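Local coordinates for protein Thf1 (Thermosynechococcus elongatus, PDB 5MJR) that associates with the FtsH protease complex involved in photosystem II repair in cyanobacteria and may take part in photosynthetic membrane biogenesis, at residues A[110-122]-A[133-145]. Sequence-based numbering, arbitrary orientation. Where two conformers were deposited one is given.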
loop_
_atom_site.group_PDB
_atom_site.type_symbol
_atom_site.label_atom_id
_atom_site.label_comp_id
_atom_site.label_asym_id
_atom_site.label_seq_id
_atom_site.Cartn_x
_atom_site.Cartn_y
_atom_site.Cartn_z
ATOM N N GLU A 110 10.857 -5.966 0.803
ATOM C CA GLU A 110 11.319 -6.636 -0.373
ATOM C C GLU A 110 10.178 -6.786 -1.376
ATOM O O GLU A 110 10.380 -6.661 -2.601
ATOM C CB GLU A 110 11.914 -7.950 0.014
ATOM C CG GLU A 110 13.274 -7.859 0.714
ATOM C CD GLU A 110 14.015 -9.146 1.054
ATOM O OE1 GLU A 110 13.748 -10.196 0.429
ATOM O OE2 GLU A 110 14.913 -9.055 1.936
ATOM N N ASP A 111 8.971 -7.071 -0.910
ATOM C CA ASP A 111 7.817 -7.213 -1.805
ATOM C C ASP A 111 7.574 -5.896 -2.445
ATOM O O ASP A 111 7.257 -5.828 -3.685
ATOM C CB ASP A 111 6.587 -7.730 -1.117
ATOM C CG ASP A 111 6.539 -9.242 -1.039
ATOM O OD1 ASP A 111 7.247 -9.939 -1.804
ATOM O OD2 ASP A 111 5.789 -9.769 -0.217
ATOM N N ALA A 112 7.611 -4.782 -1.736
ATOM C CA ALA A 112 7.390 -3.447 -2.384
ATOM C C ALA A 112 8.492 -3.259 -3.461
ATOM O O ALA A 112 8.173 -2.741 -4.562
ATOM C CB ALA A 112 7.396 -2.397 -1.316
ATOM N N ALA A 113 9.717 -3.531 -3.105
ATOM C CA ALA A 113 10.841 -3.296 -4.032
ATOM C C ALA A 113 10.741 -4.174 -5.279
ATOM O O ALA A 113 11.295 -3.863 -6.336
ATOM C CB ALA A 113 12.173 -3.511 -3.319
ATOM N N SER A 114 10.113 -5.346 -5.153
ATOM C CA SER A 114 10.015 -6.313 -6.285
ATOM C C SER A 114 9.272 -5.718 -7.474
ATOM O O SER A 114 9.410 -6.234 -8.587
ATOM C CB SER A 114 9.398 -7.637 -5.859
ATOM O OG SER A 114 8.019 -7.579 -5.593
ATOM N N TRP A 115 8.475 -4.682 -7.263
ATOM C CA TRP A 115 7.786 -4.026 -8.375
ATOM C C TRP A 115 8.712 -3.197 -9.252
ATOM O O TRP A 115 8.310 -2.803 -10.367
ATOM C CB TRP A 115 6.629 -3.222 -7.798
ATOM C CG TRP A 115 5.538 -3.998 -7.173
ATOM C CD1 TRP A 115 5.447 -4.370 -5.853
ATOM C CD2 TRP A 115 4.356 -4.471 -7.769
ATOM N NE1 TRP A 115 4.303 -5.024 -5.612
ATOM C CE2 TRP A 115 3.575 -5.126 -6.772
ATOM C CE3 TRP A 115 3.860 -4.455 -9.059
ATOM C CZ2 TRP A 115 2.346 -5.699 -7.017
ATOM C CZ3 TRP A 115 2.661 -5.018 -9.336
ATOM C CH2 TRP A 115 1.919 -5.674 -8.328
ATOM N N GLN A 116 9.898 -2.875 -8.739
ATOM C CA GLN A 116 10.822 -2.042 -9.516
ATOM C C GLN A 116 11.315 -2.720 -10.771
ATOM O O GLN A 116 11.797 -2.057 -11.689
ATOM C CB GLN A 116 11.961 -1.577 -8.661
ATOM C CG GLN A 116 11.513 -0.594 -7.567
ATOM C CD GLN A 116 12.497 -0.305 -6.540
ATOM O OE1 GLN A 116 13.671 -0.425 -6.752
ATOM N NE2 GLN A 116 12.000 0.086 -5.307
ATOM N N GLN A 117 11.142 -4.055 -10.866
ATOM C CA GLN A 117 11.555 -4.732 -12.087
ATOM C C GLN A 117 10.716 -4.290 -13.267
ATOM O O GLN A 117 11.163 -4.494 -14.385
ATOM C CB GLN A 117 11.445 -6.203 -11.954
ATOM C CG GLN A 117 10.045 -6.699 -11.772
ATOM C CD GLN A 117 9.929 -8.143 -11.510
ATOM O OE1 GLN A 117 9.774 -8.602 -10.299
ATOM N NE2 GLN A 117 10.082 -8.870 -12.546
ATOM N N TYR A 118 9.592 -3.640 -13.066
ATOM C CA TYR A 118 8.721 -3.126 -14.156
ATOM C C TYR A 118 9.070 -1.744 -14.629
ATOM O O TYR A 118 8.385 -1.218 -15.510
ATOM C CB TYR A 118 7.237 -3.308 -13.823
ATOM C CG TYR A 118 6.908 -4.726 -13.428
ATOM C CD1 TYR A 118 6.893 -5.777 -14.320
ATOM C CD2 TYR A 118 6.570 -5.064 -12.101
ATOM C CE1 TYR A 118 6.632 -7.035 -13.966
ATOM C CE2 TYR A 118 6.300 -6.325 -11.751
ATOM C CZ TYR A 118 6.330 -7.359 -12.674
ATOM O OH TYR A 118 6.086 -8.646 -12.242
ATOM N N GLN A 119 10.122 -1.155 -14.025
ATOM C CA GLN A 119 10.461 0.203 -14.344
ATOM C C GLN A 119 10.609 0.500 -15.849
ATOM O O GLN A 119 11.281 -0.286 -16.551
ATOM C CB GLN A 119 11.792 0.526 -13.647
ATOM C CG GLN A 119 11.912 1.948 -13.136
ATOM C CD GLN A 119 12.978 2.044 -12.010
ATOM O OE1 GLN A 119 14.137 1.928 -12.361
ATOM N NE2 GLN A 119 12.584 2.110 -10.666
ATOM N N GLY A 120 9.881 1.557 -16.310
ATOM C CA GLY A 120 9.987 2.100 -17.704
ATOM C C GLY A 120 9.020 1.600 -18.752
ATOM O O GLY A 120 8.722 2.342 -19.742
ATOM N N ARG A 121 8.425 0.459 -18.453
ATOM C CA ARG A 121 7.575 -0.236 -19.422
ATOM C C ARG A 121 6.354 0.499 -19.748
ATOM O O ARG A 121 5.744 1.203 -18.879
ATOM C CB ARG A 121 7.232 -1.647 -18.962
ATOM C CG ARG A 121 8.410 -2.527 -18.709
ATOM C CD ARG A 121 7.960 -3.938 -18.322
ATOM N NE ARG A 121 9.052 -4.598 -17.605
ATOM C CZ ARG A 121 9.091 -5.859 -17.228
ATOM N NH1 ARG A 121 8.174 -6.756 -17.560
ATOM N NH2 ARG A 121 10.106 -6.214 -16.414
ATOM N N PRO A 122 5.966 0.387 -21.078
ATOM C CA PRO A 122 4.724 0.955 -21.423
ATOM C C PRO A 122 3.625 0.065 -20.940
ATOM O O PRO A 122 3.828 -1.110 -20.756
ATOM C CB PRO A 122 4.796 1.024 -23.001
ATOM C CG PRO A 122 5.570 -0.256 -23.295
ATOM C CD PRO A 122 6.653 -0.158 -22.245
ATOM N N GLY A 133 -2.027 -14.821 -19.325
ATOM C CA GLY A 133 -2.630 -15.698 -18.350
ATOM C C GLY A 133 -1.679 -16.205 -17.268
ATOM O O GLY A 133 -2.164 -16.864 -16.290
ATOM N N GLN A 134 -0.379 -15.977 -17.476
ATOM C CA GLN A 134 0.669 -16.446 -16.497
ATOM C C GLN A 134 1.658 -15.335 -16.187
ATOM O O GLN A 134 2.847 -15.459 -16.430
ATOM C CB GLN A 134 1.393 -17.704 -17.028
ATOM C CG GLN A 134 0.452 -18.938 -17.102
ATOM C CD GLN A 134 1.140 -20.092 -17.767
ATOM O OE1 GLN A 134 2.147 -20.585 -17.256
ATOM N NE2 GLN A 134 0.709 -20.484 -18.892
ATOM N N PRO A 135 1.143 -14.223 -15.638
ATOM C CA PRO A 135 2.044 -13.101 -15.371
ATOM C C PRO A 135 3.054 -13.479 -14.313
ATOM O O PRO A 135 2.699 -14.246 -13.371
ATOM C CB PRO A 135 1.131 -12.006 -14.861
ATOM C CG PRO A 135 -0.118 -12.747 -14.400
ATOM C CD PRO A 135 -0.223 -13.949 -15.276
ATOM N N SER A 136 4.220 -12.840 -14.449
ATOM C CA SER A 136 5.233 -12.915 -13.429
ATOM C C SER A 136 4.809 -12.318 -12.066
ATOM O O SER A 136 3.887 -11.534 -12.052
ATOM C CB SER A 136 6.510 -12.118 -13.995
ATOM O OG SER A 136 6.289 -10.628 -14.105
ATOM N N ALA A 137 5.505 -12.713 -11.007
ATOM C CA ALA A 137 5.328 -12.070 -9.685
ATOM C C ALA A 137 6.286 -10.870 -9.626
ATOM O O ALA A 137 7.432 -10.957 -10.032
ATOM C CB ALA A 137 5.630 -13.039 -8.556
ATOM N N PRO A 138 5.793 -9.745 -9.071
ATOM C CA PRO A 138 4.515 -9.554 -8.365
ATOM C C PRO A 138 3.335 -9.067 -9.217
ATOM O O PRO A 138 2.249 -8.882 -8.679
ATOM C CB PRO A 138 4.867 -8.499 -7.329
ATOM C CG PRO A 138 5.866 -7.632 -8.073
ATOM C CD PRO A 138 6.740 -8.680 -8.773
ATOM N N LEU A 139 3.549 -8.918 -10.545
ATOM C CA LEU A 139 2.436 -8.434 -11.366
ATOM C C LEU A 139 1.167 -9.279 -11.216
ATOM O O LEU A 139 0.047 -8.817 -11.325
ATOM C CB LEU A 139 2.918 -8.393 -12.841
ATOM C CG LEU A 139 1.887 -7.922 -13.847
ATOM C CD1 LEU A 139 1.313 -6.541 -13.613
ATOM C CD2 LEU A 139 2.458 -8.049 -15.223
ATOM N N ASN A 140 1.379 -10.614 -11.018
ATOM C CA ASN A 140 0.285 -11.503 -10.813
ATOM C C ASN A 140 -0.710 -11.130 -9.688
ATOM O O ASN A 140 -1.869 -11.510 -9.701
ATOM C CB ASN A 140 0.731 -12.950 -10.569
ATOM C CG ASN A 140 1.543 -13.126 -9.281
ATOM O OD1 ASN A 140 2.285 -12.279 -8.849
ATOM N ND2 ASN A 140 1.369 -14.336 -8.679
ATOM N N SER A 141 -0.188 -10.357 -8.705
ATOM C CA SER A 141 -0.992 -9.873 -7.630
ATOM C C SER A 141 -2.023 -8.817 -8.004
ATOM O O SER A 141 -2.895 -8.503 -7.236
ATOM C CB SER A 141 -0.125 -9.363 -6.451
ATOM O OG SER A 141 0.504 -8.183 -6.679
ATOM N N LEU A 142 -1.945 -8.289 -9.253
ATOM C CA LEU A 142 -3.059 -7.482 -9.748
ATOM C C LEU A 142 -4.294 -8.303 -10.022
ATOM O O LEU A 142 -5.426 -7.731 -10.076
ATOM C CB LEU A 142 -2.665 -6.767 -11.011
ATOM C CG LEU A 142 -1.627 -5.672 -10.890
ATOM C CD1 LEU A 142 -1.611 -4.856 -12.203
ATOM C CD2 LEU A 142 -1.613 -4.804 -9.730
ATOM N N ASN A 143 -4.124 -9.618 -10.150
ATOM C CA ASN A 143 -5.260 -10.536 -10.247
ATOM C C ASN A 143 -5.832 -10.858 -8.858
ATOM O O ASN A 143 -5.727 -11.965 -8.347
ATOM C CB ASN A 143 -4.858 -11.780 -11.004
ATOM C CG ASN A 143 -4.642 -11.545 -12.482
ATOM O OD1 ASN A 143 -5.360 -10.728 -13.069
ATOM N ND2 ASN A 143 -3.662 -12.273 -13.049
ATOM N N HIS A 144 -6.326 -9.797 -8.249
ATOM C CA HIS A 144 -6.704 -9.826 -6.849
ATOM C C HIS A 144 -8.128 -10.316 -6.697
ATOM O O HIS A 144 -9.054 -9.598 -7.180
ATOM C CB HIS A 144 -6.622 -8.402 -6.319
ATOM C CG HIS A 144 -6.846 -8.328 -4.829
ATOM N ND1 HIS A 144 -5.852 -8.702 -3.970
ATOM C CD2 HIS A 144 -7.940 -8.028 -4.120
ATOM C CE1 HIS A 144 -6.366 -8.603 -2.748
ATOM N NE2 HIS A 144 -7.620 -8.175 -2.809
ATOM N N THR A 145 -8.267 -11.393 -5.960
ATOM C CA THR A 145 -9.589 -11.896 -5.526
ATOM C C THR A 145 -9.621 -11.853 -3.979
ATOM O O THR A 145 -8.613 -11.775 -3.350
ATOM C CB THR A 145 -9.827 -13.282 -6.163
ATOM O OG1 THR A 145 -8.969 -14.265 -5.561
ATOM C CG2 THR A 145 -9.559 -13.215 -7.683
HETATM O O HOH W 1 8.010 -9.337 -16.470
#
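P138 lies over one face of the W115 indole. Its CG sits 3.6 Å from the centroid of the five-membered ring and 13° off the normal, a CH-pi contact. P138 follows a cis peptide bond, so this is a proline-aromatic stack made by a cis-proline. S141 OG meets the edge of the six-membered ring, 3.1 Å from W115 CZ2. A112 O also lies in plane at the indole edge. W115 NE1 is hydrogen-bonded to P67 O. CG of W115 stands anti to its carbonyl carbon (chi1 -66°), which carries the indole across to P138.

The Y118 ring has CG of Q117 over one face. Y118 CD1 in turn lies over one face of the R121 guanidinium, and a water lies in plane at the guanidinium edge. At the Y118 edge are S136 OG and the P138 ring. Y118 OH donates a hydrogen bond to S136 OG (2.7 Å). L139 N donates to Y118 OH (3.1 Å), with an N-H...O angle of 151°. These two bonds fix the hydroxyl between a side chain and the backbone. S136 OG is further bonded to E129 and to the water, which also binds R121 NH1.

P138 O accepts from both S141 N and S141 OG. S141 OG donates to P138 O at 2.7 Å, in the carbonyl plane. This holds the S141 hydroxyl beside the indole edge. With an alanine in place of W115, P138 would probably lose the ring it packs on, and P67 O its N-H donor.

The contact joins residues 114-118 to the loop between helices 123-131 and 150-162. Helix 67-80 lies next to W115, P138 and S141 through L71, P67 and L68. F159 of helix 150-162 meets the W115 ring and touches L139 and L142. Helix 123-131 packs on Y118 and L139 through I126. The result is a mostly buried junction in an all-helical fold.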